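Local coordinates for putative enzyme related to aldose 1-epimerase (Salmonella typhimurium, PDB 2HTA), which probably interconverts the alpha and beta anomers of glucose 6-phosphate and related hexose 6-phosphates as a monomeric mutarotase, at residues Thr174-Leu178 with Thr283-Pro289. Numbering follows the deposited sequence.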
ATOM      1  N   THR A 174     -11.948 -12.638  -6.868  1.00 26.05           N
ATOM      2  CA  THR A 174     -10.879 -11.679  -7.150  1.00 25.22           C
ATOM      3  C   THR A 174      -9.528 -12.100  -6.541  1.00 22.84           C
ATOM      4  O   THR A 174      -9.455 -12.999  -5.699  1.00 22.12           O
ATOM      5  CB  THR A 174     -11.166 -10.250  -6.537  1.00 24.03           C
ATOM      6  OG1 THR A 174     -11.237 -10.330  -5.095  1.00 26.81           O
ATOM      7  CG2 THR A 174     -12.454  -9.646  -7.036  1.00 26.32           C
ATOM      8  N   THR A 175      -8.471 -11.416  -6.973  1.00 22.31           N
ATOM      9  CA  THR A 175      -7.238 -11.417  -6.207  1.00 20.96           C
ATOM     10  C   THR A 175      -6.874  -9.947  -5.952  1.00 20.28           C
ATOM     11  O   THR A 175      -7.315  -9.030  -6.673  1.00 20.06           O
ATOM     12  CB  THR A 175      -6.095 -12.173  -6.908  1.00 21.96           C
ATOM     13  OG1 THR A 175      -5.850 -11.583  -8.184  1.00 23.27           O
ATOM     14  CG2 THR A 175      -6.458 -13.737  -7.104  1.00 20.97           C
ATOM     15  N   SER A 176      -6.157  -9.700  -4.859  1.00 18.63           N
ATOM     16  CA  SER A 176      -5.954  -8.322  -4.413  1.00 17.89           C
ATOM     17  C   SER A 176      -4.705  -8.239  -3.534  1.00 17.17           C
ATOM     18  O   SER A 176      -4.158  -9.287  -3.125  1.00 17.47           O
ATOM     19  CB  SER A 176      -7.149  -7.797  -3.639  1.00 18.30           C
ATOM     20  OG  SER A 176      -7.499  -8.675  -2.572  1.00 20.11           O
ATOM     21  N   ALA A 177      -4.292  -7.004  -3.230  1.00 18.02           N
ATOM     22  CA  ALA A 177      -3.154  -6.739  -2.341  1.00 19.18           C
ATOM     23  C   ALA A 177      -3.229  -5.328  -1.738  1.00 19.91           C
ATOM     24  O   ALA A 177      -3.823  -4.394  -2.357  1.00 21.08           O
ATOM     25  CB  ALA A 177      -1.817  -6.839  -3.129  1.00 18.66           C
ATOM     26  N   LEU A 178      -2.626  -5.158  -0.544  1.00 19.13           N
ATOM     27  CA  LEU A 178      -2.310  -3.815  -0.080  1.00 18.14           C
ATOM     28  C   LEU A 178      -0.782  -3.757  -0.237  1.00 17.70           C
ATOM     29  O   LEU A 178      -0.045  -4.474   0.440  1.00 16.65           O
ATOM     30  CB  LEU A 178      -2.781  -3.638   1.391  1.00 19.35           C
ATOM     31  CG  LEU A 178      -4.241  -3.965   1.632  1.00 18.02           C
ATOM     32  CD1 LEU A 178      -4.628  -3.853   3.147  1.00 17.41           C
ATOM     33  CD2 LEU A 178      -5.131  -2.972   0.796  1.00 17.43           C
ATOM     34  N   THR A 283       0.287  -7.196   1.876  1.00 17.80           N
ATOM     35  CA  THR A 283      -0.767  -8.155   2.299  1.00 16.83           C
ATOM     36  C   THR A 283      -1.496  -8.587   1.061  1.00 18.76           C
ATOM     37  O   THR A 283      -2.051  -7.745   0.333  1.00 16.77           O
ATOM     38  CB  THR A 283      -1.780  -7.507   3.246  1.00 17.99           C
ATOM     39  OG1 THR A 283      -1.079  -6.960   4.372  1.00 16.31           O
ATOM     40  CG2 THR A 283      -2.745  -8.547   3.754  1.00 16.91           C
ATOM     41  N   VAL A 284      -1.539  -9.890   0.824  1.00 18.66           N
ATOM     42  CA  VAL A 284      -1.890 -10.377  -0.531  1.00 17.55           C
ATOM     43  C   VAL A 284      -2.890 -11.520  -0.508  1.00 17.59           C
ATOM     44  O   VAL A 284      -2.841 -12.368   0.366  1.00 18.91           O
ATOM     45  CB  VAL A 284      -0.591 -10.780  -1.310  1.00 19.06           C
ATOM     46  CG1 VAL A 284      -0.895 -11.456  -2.688  1.00 19.17           C
ATOM     47  CG2 VAL A 284       0.357  -9.553  -1.528  1.00 17.90           C
ATOM     48  N   TYR A 285      -3.798 -11.562  -1.490  1.00 18.41           N
ATOM     49  CA  TYR A 285      -4.668 -12.717  -1.641  1.00 18.41           C
ATOM     50  C   TYR A 285      -4.523 -13.083  -3.123  1.00 19.41           C
ATOM     51  O   TYR A 285      -5.216 -12.528  -3.934  1.00 19.42           O
ATOM     52  CB  TYR A 285      -6.095 -12.352  -1.295  1.00 18.34           C
ATOM     53  CG  TYR A 285      -6.901 -13.587  -0.897  1.00 18.12           C
ATOM     54  CD1 TYR A 285      -7.336 -13.773   0.423  1.00 18.56           C
ATOM     55  CD2 TYR A 285      -7.143 -14.609  -1.826  1.00 16.72           C
ATOM     56  CE1 TYR A 285      -8.063 -14.940   0.843  1.00 18.91           C
ATOM     57  CE2 TYR A 285      -7.889 -15.794  -1.427  1.00 21.63           C
ATOM     58  CZ  TYR A 285      -8.355 -15.933  -0.116  1.00 23.52           C
ATOM     59  OH  TYR A 285      -9.090 -17.056   0.272  1.00 23.48           O
ATOM     60  N   ALA A 286      -3.519 -13.902  -3.454  1.00 22.43           N
ATOM     61  CA  ALA A 286      -3.168 -14.131  -4.898  1.00 23.08           C
ATOM     62  C   ALA A 286      -3.199 -15.646  -5.314  1.00 22.39           C
ATOM     63  O   ALA A 286      -3.581 -15.981  -6.453  1.00 24.14           O
ATOM     64  CB  ALA A 286      -1.834 -13.533  -5.257  1.00 22.46           C
ATOM     65  N   THR A 287      -2.739 -16.535  -4.453  1.00 20.89           N
ATOM     66  CA  THR A 287      -2.551 -17.927  -4.874  1.00 20.81           C
ATOM     67  C   THR A 287      -3.877 -18.734  -5.001  1.00 21.82           C
ATOM     68  O   THR A 287      -3.866 -19.890  -5.478  1.00 21.86           O
ATOM     69  CB  THR A 287      -1.523 -18.679  -3.974  1.00 20.46           C
ATOM     70  OG1 THR A 287      -1.947 -18.577  -2.622  1.00 20.11           O
ATOM     71  CG2 THR A 287      -0.178 -18.064  -4.015  1.00 21.58           C
ATOM     72  N   ALA A 288      -4.987 -18.145  -4.578  1.00 20.60           N
ATOM     73  CA  ALA A 288      -6.313 -18.661  -4.863  1.00 21.53           C
ATOM     74  C   ALA A 288      -7.188 -17.415  -4.922  1.00 21.90           C
ATOM     75  O   ALA A 288      -6.801 -16.384  -4.399  1.00 22.34           O
ATOM     76  CB  ALA A 288      -6.800 -19.601  -3.723  1.00 20.14           C
ATOM     77  N   PRO A 289      -8.371 -17.508  -5.538  1.00 23.53           N
ATOM     78  CA  PRO A 289      -9.245 -16.340  -5.557  1.00 23.72           C
ATOM     79  C   PRO A 289     -10.130 -16.219  -4.327  1.00 23.30           C
ATOM     80  O   PRO A 289     -10.503 -17.210  -3.713  1.00 22.54           O
ATOM     81  CB  PRO A 289     -10.099 -16.597  -6.806  1.00 23.37           C
ATOM     82  CG  PRO A 289     -10.312 -18.039  -6.760  1.00 24.50           C
ATOM     83  CD  PRO A 289      -8.982 -18.624  -6.295  1.00 23.35           C
TER
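S176 and Y285 are joined by two backbone hydrogen bonds, and L178 and T283 by two more. Y285 N to S176 O is 2.8 Å and nearly straight, 173° at the hydrogen. The return bond, S176 N to Y285 O, is 3.1 Å. In the second pair, L178 N reaches T283 O at 2.8 Å. Between them, A177 and V284 form a non-hydrogen-bonded antiparallel pair. T283 O also receives a CA-H...O contact from A177, CA to O 3.1 Å.

Apolar contact is modest. A177 CB meets V284 CG2 at 3.8 Å on one face of the sheet. The other face carries S176, L178, T283 and Y285. With CG anti to the backbone N (chi1 -157°), the Y285 ring projects beyond strand 174-178, and its edge meets A288 C in plane.

T175 CB lies 3.1 Å from Y285 O, which also accepts S176 N. Past A286 the chain turns a corner. T175 CG2 faces this turn, 3.7 Å from A286 O, while T175 OG1 is hydrogen-bonded to F99 N. P289 CA makes a CA-H...O contact to T174 O at 3.4 Å, and T174 has a backbone hydrogen bond with Q290.

T283 OG1 is hydrogen-bonded to H248 ND1 and Q302 NE2. H179 directly follows L178, and E282 directly precedes T283; both are inferred catalytic residues. The paired backbone bonds therefore fix the spacing of the two strands beside the probable active site of this galactose mutarotase-like fold.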